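Local coordinates for Ctr9 protein (Myceliophthora thermophila, PDB 6AF0) that probably binds the RNA polymerase II complex and is built largely of helices that include tetratricopeptide repeats, at residues K450-W462 / A473-S485. Residues are numbered along the deposited sequence; the frame is centred on the assembly and turned at random.
Sequences KAISLLEGVRSAW and AAVLLNLARLYES
L479 is the knob of this contact, set in a hole made by I452, L455, E456 and R459. Its CG lies anti to the backbone N (chi1 -157°), which carries both methyls across to helix 445-463. CD1 meets L455 CB at 3.5 Å, and the two leucine side chains lie alongside each other, pointing opposite ways. CD2 lies over one face of the R459 guanidinium. The edge of that same group takes L476 CD2, 3.4 Å from R459 NH1. L476 also packs obliquely on W462, with its CG 3.9 Å from W462 CH2. At the other end, L482 CD1 touches A451 CB at 3.7 Å, and L482 CB rests on I452 CG1.

Y483 packs against I452 and E456. Its CZ lies 3.6 Å from I452 CG2, and E456 OE1 sits at the ring edge, near its plane. The E456 chain bends at its CB-CG bond, and its carboxylate is turned 47° from the ring. With an alanine in place of Y483, I452 CG2 would probably lose the ring it packs on, and the bent E456 side chain would be freer to turn.

The two helices are consecutive and run roughly antiparallel, at 140°, with axes 10.1 Å apart. This is a helical hairpin in a largely helical array, consistent with a TPR-like solenoid.

Within helix 445-463, R459 NH2 and E456 OE1 form a long salt bridge of 3.8 Å. Further out, helix 488-504 packs on R459 through C494 and Q497, and on L476 through V498. I422 of helix 418-435 and an aromatic side chain of another protein's chain both touch V475.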
ATOM      1  N   LYS A 450      -7.333  -0.621  -1.581  1.00 97.33           N
ATOM      2  CA  LYS A 450      -6.101  -0.688  -2.383  1.00 98.54           C
ATOM      3  C   LYS A 450      -4.960   0.060  -1.676  1.00 95.55           C
ATOM      4  O   LYS A 450      -3.862  -0.470  -1.538  1.00 96.76           O
ATOM      5  CB  LYS A 450      -6.306  -0.119  -3.798  1.00 96.73           C
ATOM      6  CG  LYS A 450      -7.194  -0.962  -4.696  1.00 97.90           C
ATOM      7  CD  LYS A 450      -7.461  -0.290  -6.033  1.00105.79           C
ATOM      8  CE  LYS A 450      -8.601  -0.981  -6.779  1.00114.42           C
ATOM      9  NZ  LYS A 450      -8.286  -2.402  -7.110  1.00117.37           N
ATOM     10  N   ALA A 451      -5.229   1.277  -1.215  1.00 86.83           N
ATOM     11  CA  ALA A 451      -4.222   2.055  -0.514  1.00 84.35           C
ATOM     12  C   ALA A 451      -3.749   1.321   0.745  1.00 85.82           C
ATOM     13  O   ALA A 451      -2.560   1.088   0.933  1.00105.30           O
ATOM     14  CB  ALA A 451      -4.760   3.432  -0.168  1.00 82.36           C
ATOM     15  N   ILE A 452      -4.686   0.927   1.591  1.00 87.40           N
ATOM     16  CA  ILE A 452      -4.350   0.240   2.840  1.00 86.34           C
ATOM     17  C   ILE A 452      -3.446  -0.961   2.583  1.00 84.76           C
ATOM     18  O   ILE A 452      -2.390  -1.078   3.196  1.00 85.86           O
ATOM     19  CB  ILE A 452      -5.618  -0.201   3.592  1.00 86.94           C
ATOM     20  CG1 ILE A 452      -6.343   1.035   4.136  1.00 91.04           C
ATOM     21  CG2 ILE A 452      -5.284  -1.149   4.734  1.00 81.65           C
ATOM     22  CD1 ILE A 452      -7.697   0.729   4.742  1.00 98.49           C
ATOM     23  N   SER A 453      -3.862  -1.837   1.677  1.00 84.38           N
ATOM     24  CA  SER A 453      -3.067  -3.021   1.299  1.00 86.81           C
ATOM     25  C   SER A 453      -1.655  -2.694   0.811  1.00 86.48           C
ATOM     26  O   SER A 453      -0.693  -3.381   1.169  1.00 84.57           O
ATOM     27  CB  SER A 453      -3.776  -3.797   0.200  1.00 90.82           C
ATOM     28  OG  SER A 453      -4.332  -2.908  -0.747  1.00103.76           O
ATOM     29  N   LEU A 454      -1.543  -1.659  -0.016  1.00 86.76           N
ATOM     30  CA  LEU A 454      -0.251  -1.224  -0.540  1.00 91.73           C
ATOM     31  C   LEU A 454       0.703  -0.748   0.539  1.00 93.89           C
ATOM     32  O   LEU A 454       1.868  -1.126   0.552  1.00107.48           O
ATOM     33  CB  LEU A 454      -0.423  -0.119  -1.591  1.00 92.75           C
ATOM     34  CG  LEU A 454      -0.967  -0.583  -2.953  1.00 94.59           C
ATOM     35  CD1 LEU A 454      -0.759   0.459  -4.044  1.00 87.55           C
ATOM     36  CD2 LEU A 454      -0.340  -1.902  -3.383  1.00 95.65           C
ATOM     37  N   LEU A 455       0.204   0.067   1.452  1.00 90.61           N
ATOM     38  CA  LEU A 455       1.041   0.611   2.519  1.00 88.61           C
ATOM     39  C   LEU A 455       1.313  -0.413   3.650  1.00 88.01           C
ATOM     40  O   LEU A 455       2.257  -0.261   4.411  1.00 89.02           O
ATOM     41  CB  LEU A 455       0.405   1.901   3.044  1.00 85.54           C
ATOM     42  CG  LEU A 455       0.056   2.946   1.952  1.00 82.46           C
ATOM     43  CD1 LEU A 455      -0.478   4.249   2.497  1.00 78.16           C
ATOM     44  CD2 LEU A 455       1.236   3.275   1.067  1.00 86.74           C
ATOM     45  N   GLU A 456       0.492  -1.452   3.749  1.00 90.92           N
ATOM     46  CA  GLU A 456       0.776  -2.578   4.643  1.00100.36           C
ATOM     47  C   GLU A 456       1.826  -3.493   4.041  1.00105.50           C
ATOM     48  O   GLU A 456       2.566  -4.176   4.769  1.00103.61           O
ATOM     49  CB  GLU A 456      -0.487  -3.399   4.929  1.00108.90           C
ATOM     50  CG  GLU A 456      -1.328  -2.862   6.074  1.00109.62           C
ATOM     51  CD  GLU A 456      -0.485  -2.421   7.263  1.00108.12           C
ATOM     52  OE1 GLU A 456      -0.574  -1.241   7.648  1.00 99.78           O
ATOM     53  OE2 GLU A 456       0.289  -3.240   7.801  1.00107.99           O
ATOM     54  N   GLY A 457       1.844  -3.537   2.709  1.00103.81           N
ATOM     55  CA  GLY A 457       2.913  -4.193   1.963  1.00100.81           C
ATOM     56  C   GLY A 457       4.225  -3.445   2.110  1.00 96.23           C
ATOM     57  O   GLY A 457       5.288  -4.058   2.119  1.00103.33           O
ATOM     58  N   VAL A 458       4.145  -2.121   2.206  1.00 87.31           N
ATOM     59  CA  VAL A 458       5.288  -1.288   2.537  1.00 88.69           C
ATOM     60  C   VAL A 458       5.747  -1.528   3.970  1.00101.25           C
ATOM     61  O   VAL A 458       6.936  -1.469   4.256  1.00130.67           O
ATOM     62  CB  VAL A 458       4.954   0.195   2.360  1.00 93.99           C
ATOM     63  CG1 VAL A 458       6.020   1.084   2.980  1.00 99.35           C
ATOM     64  CG2 VAL A 458       4.790   0.529   0.887  1.00 99.11           C
ATOM     65  N   ARG A 459       4.817  -1.781   4.880  1.00107.05           N
ATOM     66  CA  ARG A 459       5.188  -2.107   6.261  1.00112.58           C
ATOM     67  C   ARG A 459       5.929  -3.430   6.326  1.00109.72           C
ATOM     68  O   ARG A 459       6.908  -3.561   7.055  1.00119.96           O
ATOM     69  CB  ARG A 459       3.966  -2.145   7.175  1.00111.46           C
ATOM     70  CG  ARG A 459       3.680  -0.811   7.831  1.00115.52           C
ATOM     71  CD  ARG A 459       2.409  -0.862   8.660  1.00115.31           C
ATOM     72  NE  ARG A 459       2.411   0.168   9.694  1.00109.55           N
ATOM     73  CZ  ARG A 459       1.719   0.112  10.827  1.00111.95           C
ATOM     74  NH1 ARG A 459       1.821   1.104  11.699  1.00131.66           N
ATOM     75  NH2 ARG A 459       0.931  -0.921  11.107  1.00104.03           N
ATOM     76  N   SER A 460       5.456  -4.398   5.554  1.00111.20           N
ATOM     77  CA  SER A 460       6.156  -5.669   5.372  1.00119.91           C
ATOM     78  C   SER A 460       7.608  -5.458   4.930  1.00120.78           C
ATOM     79  O   SER A 460       8.511  -6.173   5.368  1.00111.23           O
ATOM     80  CB  SER A 460       5.429  -6.503   4.324  1.00123.10           C
ATOM     81  OG  SER A 460       4.035  -6.284   4.410  1.00125.99           O
ATOM     82  N   ALA A 461       7.813  -4.473   4.057  1.00121.47           N
ATOM     83  CA  ALA A 461       9.151  -4.097   3.581  1.00129.35           C
ATOM     84  C   ALA A 461      10.044  -3.558   4.693  1.00131.47           C
ATOM     85  O   ALA A 461      11.255  -3.786   4.695  1.00143.61           O
ATOM     86  CB  ALA A 461       9.056  -3.075   2.454  1.00130.88           C
ATOM     87  N   TRP A 462       9.451  -2.841   5.636  1.00128.39           N
ATOM     88  CA  TRP A 462      10.199  -2.366   6.792  1.00133.15           C
ATOM     89  C   TRP A 462      10.502  -3.548   7.721  1.00129.42           C
ATOM     90  O   TRP A 462      11.457  -3.513   8.491  1.00120.41           O
ATOM     91  CB  TRP A 462       9.409  -1.315   7.575  1.00135.39           C
ATOM     92  CG  TRP A 462       8.913  -0.113   6.809  1.00143.27           C
ATOM     93  CD1 TRP A 462       8.922   0.083   5.459  1.00148.86           C
ATOM     94  CD2 TRP A 462       8.291   1.044   7.373  1.00151.06           C
ATOM     95  NE1 TRP A 462       8.356   1.295   5.152  1.00148.09           N
ATOM     96  CE2 TRP A 462       7.959   1.905   6.309  1.00148.78           C
ATOM     97  CE3 TRP A 462       7.989   1.441   8.678  1.00152.22           C
ATOM     98  CZ2 TRP A 462       7.340   3.135   6.510  1.00143.12           C
ATOM     99  CZ3 TRP A 462       7.379   2.662   8.876  1.00148.33           C
ATOM    100  CH2 TRP A 462       7.061   3.494   7.799  1.00142.06           C
ATOM    101  N   ALA A 473       7.448   8.679   7.840  1.00110.77           N
ATOM    102  CA  ALA A 473       6.348   9.219   8.637  1.00116.26           C
ATOM    103  C   ALA A 473       5.098   9.295   7.768  1.00115.09           C
ATOM    104  O   ALA A 473       4.086   8.659   8.069  1.00113.48           O
ATOM    105  CB  ALA A 473       6.705  10.602   9.179  1.00113.22           C
ATOM    106  N   ALA A 474       5.210  10.046   6.672  1.00103.41           N
ATOM    107  CA  ALA A 474       4.124  10.291   5.736  1.00 91.04           C
ATOM    108  C   ALA A 474       3.242   9.058   5.481  1.00 90.64           C
ATOM    109  O   ALA A 474       2.009   9.170   5.479  1.00 92.15           O
ATOM    110  CB  ALA A 474       4.691  10.812   4.431  1.00 88.74           C
ATOM    111  N   VAL A 475       3.870   7.903   5.268  1.00 79.09           N
ATOM    112  CA  VAL A 475       3.144   6.643   5.039  1.00 83.92           C
ATOM    113  C   VAL A 475       2.321   6.252   6.258  1.00 91.72           C
ATOM    114  O   VAL A 475       1.187   5.784   6.127  1.00101.59           O
ATOM    115  CB  VAL A 475       4.103   5.471   4.728  1.00 84.40           C
ATOM    116  CG1 VAL A 475       3.372   4.140   4.716  1.00 83.55           C
ATOM    117  CG2 VAL A 475       4.807   5.680   3.396  1.00 89.68           C
ATOM    118  N   LEU A 476       2.912   6.415   7.440  1.00 91.54           N
ATOM    119  CA  LEU A 476       2.237   6.084   8.698  1.00 92.28           C
ATOM    120  C   LEU A 476       1.019   6.976   8.970  1.00 89.52           C
ATOM    121  O   LEU A 476      -0.030   6.501   9.412  1.00 92.77           O
ATOM    122  CB  LEU A 476       3.220   6.195   9.864  1.00 97.46           C
ATOM    123  CG  LEU A 476       4.207   5.043  10.005  1.00103.37           C
ATOM    124  CD1 LEU A 476       5.358   5.446  10.912  1.00106.78           C
ATOM    125  CD2 LEU A 476       3.499   3.798  10.525  1.00 96.62           C
ATOM    126  N   LEU A 477       1.175   8.263   8.701  1.00 79.13           N
ATOM    127  CA  LEU A 477       0.115   9.230   8.896  1.00 84.10           C
ATOM    128  C   LEU A 477      -1.074   8.995   7.983  1.00 83.91           C
ATOM    129  O   LEU A 477      -2.222   9.076   8.410  1.00 93.20           O
ATOM    130  CB  LEU A 477       0.643  10.632   8.634  1.00 83.86           C
ATOM    131  CG  LEU A 477       1.768  11.103   9.543  1.00 79.30           C
ATOM    132  CD1 LEU A 477       2.126  12.535   9.160  1.00 83.77           C
ATOM    133  CD2 LEU A 477       1.368  10.999  11.012  1.00 74.81           C
ATOM    134  N   ASN A 478      -0.788   8.744   6.718  1.00 85.34           N
ATOM    135  CA  ASN A 478      -1.823   8.434   5.746  1.00 87.40           C
ATOM    136  C   ASN A 478      -2.575   7.181   6.182  1.00 88.72           C
ATOM    137  O   ASN A 478      -3.803   7.173   6.316  1.00 94.04           O
ATOM    138  CB  ASN A 478      -1.199   8.248   4.350  1.00 80.99           C
ATOM    139  CG  ASN A 478      -0.839   9.573   3.684  1.00 79.43           C
ATOM    140  OD1 ASN A 478      -1.223  10.660   4.145  1.00 78.60           O
ATOM    141  ND2 ASN A 478      -0.125   9.489   2.579  1.00 77.58           N
ATOM    142  N   LEU A 479      -1.804   6.144   6.446  1.00 83.41           N
ATOM    143  CA  LEU A 479      -2.327   4.870   6.875  1.00 87.98           C
ATOM    144  C   LEU A 479      -3.141   4.999   8.156  1.00 85.08           C
ATOM    145  O   LEU A 479      -4.043   4.204   8.411  1.00 85.97           O
ATOM    146  CB  LEU A 479      -1.156   3.926   7.113  1.00 98.08           C
ATOM    147  CG  LEU A 479      -1.451   2.441   7.043  1.00110.31           C
ATOM    148  CD1 LEU A 479      -1.894   2.074   5.640  1.00107.30           C
ATOM    149  CD2 LEU A 479      -0.197   1.673   7.426  1.00118.21           C
ATOM    150  N   ALA A 480      -2.785   5.979   8.979  1.00 80.92           N
ATOM    151  CA  ALA A 480      -3.515   6.253  10.210  1.00 84.34           C
ATOM    152  C   ALA A 480      -4.867   6.832   9.899  1.00 85.17           C
ATOM    153  O   ALA A 480      -5.867   6.428  10.480  1.00 89.08           O
ATOM    154  CB  ALA A 480      -2.740   7.212  11.091  1.00 86.25           C
ATOM    155  N   ARG A 481      -4.887   7.784   8.974  1.00 83.04           N
ATOM    156  CA  ARG A 481      -6.129   8.365   8.530  1.00 78.76           C
ATOM    157  C   ARG A 481      -7.018   7.326   7.814  1.00 80.21           C
ATOM    158  O   ARG A 481      -8.223   7.333   7.990  1.00 80.32           O
ATOM    159  CB  ARG A 481      -5.868   9.599   7.676  1.00 74.39           C
ATOM    160  CG  ARG A 481      -7.149  10.141   7.092  1.00 87.64           C
ATOM    161  CD  ARG A 481      -7.080  11.585   6.635  1.00 87.12           C
ATOM    162  NE  ARG A 481      -8.359  11.934   6.024  1.00 87.60           N
ATOM    163  CZ  ARG A 481      -8.640  13.117   5.509  1.00 87.48           C
ATOM    164  NH1 ARG A 481      -7.721  14.069   5.537  1.00 77.21           N
ATOM    165  NH2 ARG A 481      -9.838  13.341   4.957  1.00100.25           N
ATOM    166  N   LEU A 482      -6.432   6.426   7.026  1.00 83.45           N
ATOM    167  CA  LEU A 482      -7.227   5.412   6.303  1.00 76.62           C
ATOM    168  C   LEU A 482      -7.958   4.552   7.287  1.00 75.25           C
ATOM    169  O   LEU A 482      -9.151   4.317   7.162  1.00 80.22           O
ATOM    170  CB  LEU A 482      -6.361   4.529   5.392  1.00 76.17           C
ATOM    171  CG  LEU A 482      -5.769   5.261   4.171  1.00 87.49           C
ATOM    172  CD1 LEU A 482      -4.755   4.407   3.414  1.00 93.20           C
ATOM    173  CD2 LEU A 482      -6.850   5.742   3.217  1.00 84.18           C
ATOM    174  N   TYR A 483      -7.226   4.101   8.286  1.00 79.64           N
ATOM    175  CA  TYR A 483      -7.759   3.205   9.274  1.00 78.05           C
ATOM    176  C   TYR A 483      -8.759   3.912  10.192  1.00 81.47           C
ATOM    177  O   TYR A 483      -9.717   3.296  10.675  1.00 90.57           O
ATOM    178  CB  TYR A 483      -6.606   2.618  10.074  1.00 82.52           C
ATOM    179  CG  TYR A 483      -5.935   1.443   9.422  1.00 85.91           C
ATOM    180  CD1 TYR A 483      -6.681   0.397   8.884  1.00 91.05           C
ATOM    181  CD2 TYR A 483      -4.553   1.339   9.394  1.00 95.23           C
ATOM    182  CE1 TYR A 483      -6.067  -0.701   8.307  1.00 97.23           C
ATOM    183  CE2 TYR A 483      -3.928   0.236   8.823  1.00101.31           C
ATOM    184  CZ  TYR A 483      -4.685  -0.780   8.284  1.00100.16           C
ATOM    185  OH  TYR A 483      -4.057  -1.869   7.718  1.00105.26           O
ATOM    186  N   GLU A 484      -8.529   5.201  10.413  1.00 80.30           N
ATOM    187  CA  GLU A 484      -9.353   6.049  11.318  1.00 87.07           C
ATOM    188  C   GLU A 484     -10.869   5.767  11.346  1.00 88.52           C
ATOM    189  O   GLU A 484     -11.466   5.590  12.400  1.00 86.69           O
ATOM    190  CB  GLU A 484      -9.100   7.525  10.971  1.00 80.57           C
ATOM    191  CG  GLU A 484     -10.142   8.525  11.415  1.00 78.04           C
ATOM    192  CD  GLU A 484     -10.015   9.825  10.634  1.00 81.57           C
ATOM    193  OE1 GLU A 484      -8.905  10.385  10.555  1.00 77.66           O
ATOM    194  OE2 GLU A 484     -11.022  10.301  10.079  1.00 82.74           O
ATOM    195  N   SER A 485     -11.488   5.716  10.181  1.00 95.31           N
ATOM    196  CA  SER A 485     -12.941   5.709  10.118  1.00 92.82           C
ATOM    197  C   SER A 485     -13.548   4.437  10.725  1.00 88.97           C
ATOM    198  O   SER A 485     -14.471   4.522  11.497  1.00 98.19           O
ATOM    199  CB  SER A 485     -13.413   5.925   8.676  1.00 96.76           C
ATOM    200  OG  SER A 485     -12.913   4.923   7.819  1.00104.72           O
TER